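Local coordinates for NDP-N-acetyl-D-galactosaminuronic acid dehydrogenase (Methanosarcina mazei Go1, PDB 3G79), which probably oxidises UDP-N-acetyl-alpha-D-mannosamine to UDP-N-acetyl-alpha-D-mannosaminouronate, using two molecules of NAD(+) for each sugar nucleotide, at residues V46-Q50 against R98-L102; Y136-G140 against L168-F174. All blocks are in the same frame, centred on the assembly; numbering follows the deposited sequence.

Both contacts belong to the Rossmann-type NAD-binding domain, toward one end of the chain, with their centres about 16 Å apart. Interaction 1 packs strand 45-49 against the 3-10 turn that leads into strand 104-107; interaction 2 pairs the loops that feed the next two strands of the sheet, 142-145 and 175-178. The second follows the first in sequence, and they touch through the neighbouring turn and helix end: Ser100 OG lies 2.8 Å from Tyr136 O, probably a hydrogen bond, and Ile99 CB packs 3.9 Å from Tyr136 CB. The Phe49 side chain of interaction 1 approaches but does not contact the glycine-rich Gly25-Gly30 turn, probably part of the NAD site.

Interaction 1 (V46-Q50 against R98-L102); sequences VLGFQ and RISEL
This is a largely buried apolar contact inside a Rossmann-type NAD-binding domain, where strand 45-49 of the parallel part of the sheet is covered by the 3-10 turn that precedes strand 104-107. Residues 46-49 are extended, with phi near -110° and psi of 119 to 139°, so side chains alternate: Leu47 and Phe49 point toward the turn, while Val46 points away, onto helix 30-39. Strand 20-24 and strand 90-93 flank this strand and bond to its backbone. Residues 98-101 are the end of a 3-10 turn, with Glu101 N to Arg98 O at 3.0 Å and Leu102 N to Ile99 O at 2.9 Å. The backbones stay apart, the nearest CA atoms being those of Leu47 and Ile99 at 8.3 Å, and side chains fill the gap. Phe49 (chi1 m, chi2 -82°) presents one ring face to Ile99, whose CG1 sits 4.2 Å from the ring centroid and 18° off its normal, a CH-pi contact; Phe49 CE2 also lies 4.1 Å from Leu102 CD1. Leu47 (mt) meets Leu102 and the charged Arg98 and Glu101: its CD1 is 3.7 Å from Leu102 CD2 and 3.9 Å from Glu101 OE2. The Arg98 side chain reaches out past the tip of Leu47, bringing Arg98 NH1 to 3.6 Å from Leu47 CD2.

Interaction 2 (Y136-G140 against L168-F174); sequences YLKPG and LKAGEDF
Two irregular loops meet side by side through a single backbone hydrogen bond, Gly140 N to Asp173 O, 2.7 Å long and nearly straight at 172°. The CA atoms of Pro139 and Asp173 come within 5.0 Å, those of Gly140 and Phe174 within 4.7 Å. Residues 137-139 are extended after helix 124-136; Gly140 then turns to phi 83°, psi -13°, where a CB would jam against the preceding carbonyl. Pro139 CA adds a CA-H...O contact to the same Asp173 O, at 3.4 Å. Segment 168-174 curls on itself: Asp173 N bonds Lys169 O and Gly171 N bonds Phe174 O, both at 2.8 Å, while Asp173 OD1 accepts from Lys169 N, also at 2.8 Å. In this Rossmann-type domain the loops are equivalent helix-to-strand connections, leading from helices 124-136 and 154-166 into adjacent parallel strands 142-145 and 175-178, so their pairing joins two successive crossovers just ahead of the sheet. Leu137 (tp) points into the other loop and sets CD2 over the face of Phe174 (chi1 p), a close CH-pi contact 3.3 Å from the ring centroid and 14° off the normal. Leu168 CD1 lies 4.0 Å from Leu137 CG, and Leu168 CD2 touches Pro139 CG at 4.2 Å. Asp173 OD2 forms a salt bridge with Lys7 of the N-terminal helix 7-15.

Interaction 1 (V46-Q50 against R98-L102)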
loop_
_atom_site.group_PDB
_atom_site.type_symbol
_atom_site.label_atom_id
_atom_site.label_comp_id
_atom_site.label_asym_id
_atom_site.label_seq_id
_atom_site.Cartn_x
_atom_site.Cartn_y
_atom_site.Cartn_z
ATOM N N VAL A 46 -27.426 -29.821 -12.988
ATOM C CA VAL A 46 -26.729 -29.623 -11.737
ATOM C C VAL A 46 -27.542 -30.270 -10.625
ATOM O O VAL A 46 -28.762 -30.182 -10.605
ATOM C CB VAL A 46 -26.539 -28.109 -11.460
ATOM C CG1 VAL A 46 -25.934 -27.843 -10.063
ATOM C CG2 VAL A 46 -25.718 -27.429 -12.617
ATOM N N LEU A 47 -26.849 -30.923 -9.707
ATOM C CA LEU A 47 -27.448 -31.457 -8.510
ATOM C C LEU A 47 -26.968 -30.628 -7.362
ATOM O O LEU A 47 -25.775 -30.319 -7.271
ATOM C CB LEU A 47 -27.003 -32.903 -8.303
ATOM C CG LEU A 47 -27.403 -33.942 -9.364
ATOM C CD1 LEU A 47 -26.739 -35.252 -9.069
ATOM C CD2 LEU A 47 -28.915 -34.156 -9.478
ATOM N N GLY A 48 -27.895 -30.235 -6.495
ATOM C CA GLY A 48 -27.565 -29.620 -5.225
ATOM C C GLY A 48 -27.831 -30.617 -4.094
ATOM O O GLY A 48 -28.905 -31.275 -4.022
ATOM N N PHE A 49 -26.868 -30.702 -3.190
ATOM C CA PHE A 49 -26.885 -31.716 -2.181
ATOM C C PHE A 49 -27.258 -31.160 -0.814
ATOM O O PHE A 49 -26.586 -30.248 -0.286
ATOM C CB PHE A 49 -25.561 -32.489 -2.204
ATOM C CG PHE A 49 -25.426 -33.340 -3.434
ATOM C CD1 PHE A 49 -26.039 -34.591 -3.492
ATOM C CD2 PHE A 49 -24.753 -32.851 -4.567
ATOM C CE1 PHE A 49 -25.976 -35.351 -4.629
ATOM C CE2 PHE A 49 -24.691 -33.603 -5.712
ATOM C CZ PHE A 49 -25.303 -34.840 -5.759
ATOM N N GLN A 50 -28.373 -31.704 -0.300
ATOM C CA GLN A 50 -28.906 -31.458 1.058
ATOM C C GLN A 50 -29.406 -32.712 1.829
ATOM O O GLN A 50 -30.240 -33.469 1.338
ATOM C CB GLN A 50 -30.078 -30.482 0.987
ATOM C CG GLN A 50 -29.847 -29.172 1.688
ATOM C CD GLN A 50 -29.609 -29.317 3.171
ATOM O OE1 GLN A 50 -28.860 -28.543 3.759
ATOM N NE2 GLN A 50 -30.212 -30.303 3.769
ATOM N N ARG A 98 -25.380 -40.075 -5.628
ATOM C CA ARG A 98 -25.403 -39.504 -6.981
ATOM C C ARG A 98 -24.243 -38.552 -7.342
ATOM O O ARG A 98 -24.162 -38.064 -8.480
ATOM C CB ARG A 98 -26.685 -38.716 -7.187
ATOM C CG ARG A 98 -27.941 -39.474 -7.069
ATOM C CD ARG A 98 -28.875 -38.770 -8.011
ATOM N NE ARG A 98 -30.235 -38.725 -7.528
ATOM C CZ ARG A 98 -31.186 -37.970 -8.064
ATOM N NH1 ARG A 98 -30.918 -37.181 -9.124
ATOM N NH2 ARG A 98 -32.416 -38.037 -7.525
ATOM N N ILE A 99 -23.399 -38.223 -6.377
ATOM C CA ILE A 99 -22.130 -37.558 -6.689
ATOM C C ILE A 99 -21.445 -38.436 -7.743
ATOM O O ILE A 99 -20.867 -37.948 -8.738
ATOM C CB ILE A 99 -21.240 -37.400 -5.416
ATOM C CG1 ILE A 99 -21.795 -36.289 -4.504
ATOM C CG2 ILE A 99 -19.770 -37.158 -5.772
ATOM C CD1 ILE A 99 -21.387 -36.484 -3.051
ATOM N N SER A 100 -21.580 -39.744 -7.562
ATOM C CA SER A 100 -21.041 -40.667 -8.537
ATOM C C SER A 100 -21.344 -40.357 -9.994
ATOM O O SER A 100 -20.523 -40.690 -10.851
ATOM C CB SER A 100 -21.353 -42.108 -8.186
ATOM O OG SER A 100 -20.362 -42.570 -7.286
ATOM N N GLU A 101 -22.487 -39.739 -10.286
ATOM C CA GLU A 101 -22.891 -39.556 -11.678
ATOM C C GLU A 101 -22.221 -38.320 -12.327
ATOM O O GLU A 101 -22.457 -38.039 -13.493
ATOM C CB GLU A 101 -24.422 -39.383 -11.793
ATOM C CG GLU A 101 -25.346 -40.393 -11.030
ATOM C CD GLU A 101 -26.798 -39.865 -10.843
ATOM O OE1 GLU A 101 -27.721 -40.697 -10.602
ATOM O OE2 GLU A 101 -27.008 -38.628 -10.947
ATOM N N LEU A 102 -21.410 -37.570 -11.585
ATOM C CA LEU A 102 -21.008 -36.235 -12.042
ATOM C C LEU A 102 -19.651 -36.126 -12.680
ATOM O O LEU A 102 -18.756 -36.913 -12.399
ATOM C CB LEU A 102 -21.056 -35.219 -10.895
ATOM C CG LEU A 102 -22.284 -35.312 -10.018
ATOM C CD1 LEU A 102 -22.073 -34.442 -8.797
ATOM C CD2 LEU A 102 -23.467 -34.871 -10.842
#

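Interaction 2 (Y136-G140 against L168-F174)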
loop_
_atom_site.group_PDB
_atom_site.type_symbol
_atom_site.label_atom_id
_atom_site.label_comp_id
_atom_site.label_asym_id
_atom_site.label_seq_id
_atom_site.Cartn_x
_atom_site.Cartn_y
_atom_site.Cartn_z
ATOM N N TYR A 136 -17.912 -40.963 -2.634
ATOM C CA TYR A 136 -18.561 -41.351 -3.899
ATOM C C TYR A 136 -17.722 -40.985 -5.141
ATOM O O TYR A 136 -18.117 -41.225 -6.293
ATOM C CB TYR A 136 -19.997 -40.820 -3.950
ATOM C CG TYR A 136 -20.915 -41.445 -2.921
ATOM C CD1 TYR A 136 -21.345 -42.781 -3.052
ATOM C CD2 TYR A 136 -21.355 -40.721 -1.807
ATOM C CE1 TYR A 136 -22.184 -43.381 -2.102
ATOM C CE2 TYR A 136 -22.210 -41.321 -0.840
ATOM C CZ TYR A 136 -22.613 -42.646 -1.005
ATOM O OH TYR A 136 -23.442 -43.250 -0.094
ATOM N N LEU A 137 -16.532 -40.462 -4.863
ATOM C CA LEU A 137 -15.584 -40.039 -5.890
ATOM C C LEU A 137 -15.267 -41.137 -6.918
ATOM O O LEU A 137 -15.033 -42.306 -6.546
ATOM C CB LEU A 137 -14.287 -39.524 -5.237
ATOM C CG LEU A 137 -13.283 -38.793 -6.127
ATOM C CD1 LEU A 137 -13.917 -37.548 -6.764
ATOM C CD2 LEU A 137 -12.086 -38.416 -5.296
ATOM N N LYS A 138 -15.268 -40.750 -8.203
ATOM C CA LYS A 138 -14.949 -41.647 -9.315
ATOM C C LYS A 138 -13.794 -41.068 -10.125
ATOM O O LYS A 138 -13.559 -39.890 -10.082
ATOM C CB LYS A 138 -16.174 -41.902 -10.204
ATOM C CG LYS A 138 -17.360 -42.548 -9.474
ATOM C CD LYS A 138 -17.446 -44.082 -9.574
ATOM C CE LYS A 138 -16.845 -44.799 -8.355
ATOM N NZ LYS A 138 -17.586 -46.046 -7.977
ATOM N N PRO A 139 -13.047 -41.914 -10.842
ATOM C CA PRO A 139 -11.923 -41.484 -11.683
ATOM C C PRO A 139 -12.322 -40.431 -12.702
ATOM O O PRO A 139 -13.365 -40.577 -13.345
ATOM C CB PRO A 139 -11.565 -42.767 -12.438
ATOM C CG PRO A 139 -11.974 -43.885 -11.485
ATOM C CD PRO A 139 -13.122 -43.390 -10.692
ATOM N N GLY A 140 -11.496 -39.402 -12.875
ATOM C CA GLY A 140 -11.794 -38.344 -13.824
ATOM C C GLY A 140 -12.730 -37.225 -13.373
ATOM O O GLY A 140 -12.849 -36.198 -14.025
ATOM N N LEU A 168 -8.366 -43.251 -4.076
ATOM C CA LEU A 168 -7.790 -42.881 -5.380
ATOM C C LEU A 168 -6.831 -41.722 -5.153
ATOM O O LEU A 168 -6.786 -41.181 -4.068
ATOM C CB LEU A 168 -8.858 -42.417 -6.380
ATOM C CG LEU A 168 -10.196 -43.133 -6.653
ATOM C CD1 LEU A 168 -11.207 -42.116 -7.086
ATOM C CD2 LEU A 168 -10.128 -44.235 -7.699
ATOM N N LYS A 169 -6.106 -41.301 -6.182
ATOM C CA LYS A 169 -5.064 -40.299 -5.987
ATOM C C LYS A 169 -5.389 -38.989 -6.672
ATOM O O LYS A 169 -5.764 -38.967 -7.839
ATOM C CB LYS A 169 -3.704 -40.804 -6.481
ATOM C CG LYS A 169 -3.187 -42.013 -5.735
ATOM C CD LYS A 169 -2.489 -41.586 -4.482
ATOM C CE LYS A 169 -2.089 -42.785 -3.622
ATOM N NZ LYS A 169 -1.468 -42.325 -2.324
ATOM N N ALA A 170 -5.218 -37.899 -5.939
ATOM C CA ALA A 170 -5.413 -36.583 -6.490
ATOM C C ALA A 170 -4.300 -36.259 -7.496
ATOM O O ALA A 170 -3.130 -36.384 -7.210
ATOM C CB ALA A 170 -5.449 -35.560 -5.368
ATOM N N GLY A 171 -4.683 -35.846 -8.693
ATOM C CA GLY A 171 -3.708 -35.343 -9.650
ATOM C C GLY A 171 -3.274 -36.487 -10.507
ATOM O O GLY A 171 -2.393 -36.350 -11.358
ATOM N N GLU A 172 -3.860 -37.646 -10.255
ATOM C CA GLU A 172 -3.663 -38.767 -11.140
ATOM C C GLU A 172 -5.041 -39.267 -11.486
ATOM O O GLU A 172 -5.426 -39.218 -12.639
ATOM C CB GLU A 172 -2.840 -39.873 -10.485
ATOM C CG GLU A 172 -1.582 -39.435 -9.789
ATOM C CD GLU A 172 -0.989 -40.561 -8.977
ATOM O OE1 GLU A 172 -1.149 -41.731 -9.408
ATOM O OE2 GLU A 172 -0.371 -40.294 -7.908
ATOM N N ASP A 173 -5.797 -39.722 -10.484
ATOM C CA ASP A 173 -7.131 -40.286 -10.723
ATOM C C ASP A 173 -8.233 -39.251 -10.852
ATOM O O ASP A 173 -9.168 -39.441 -11.598
ATOM C CB ASP A 173 -7.492 -41.307 -9.635
ATOM C CG ASP A 173 -6.549 -42.489 -9.617
ATOM O OD1 ASP A 173 -5.976 -42.804 -8.548
ATOM O OD2 ASP A 173 -6.368 -43.104 -10.685
ATOM N N PHE A 174 -8.144 -38.166 -10.091
ATOM C CA PHE A 174 -9.160 -37.134 -10.122
ATOM C C PHE A 174 -8.486 -35.770 -10.017
ATOM O O PHE A 174 -7.290 -35.681 -9.657
ATOM C CB PHE A 174 -10.213 -37.377 -9.030
ATOM C CG PHE A 174 -9.670 -37.280 -7.631
ATOM C CD1 PHE A 174 -9.614 -36.048 -6.975
ATOM C CD2 PHE A 174 -9.233 -38.421 -6.955
ATOM C CE1 PHE A 174 -9.130 -35.930 -5.677
ATOM C CE2 PHE A 174 -8.733 -38.322 -5.639
ATOM C CZ PHE A 174 -8.684 -37.058 -5.000
#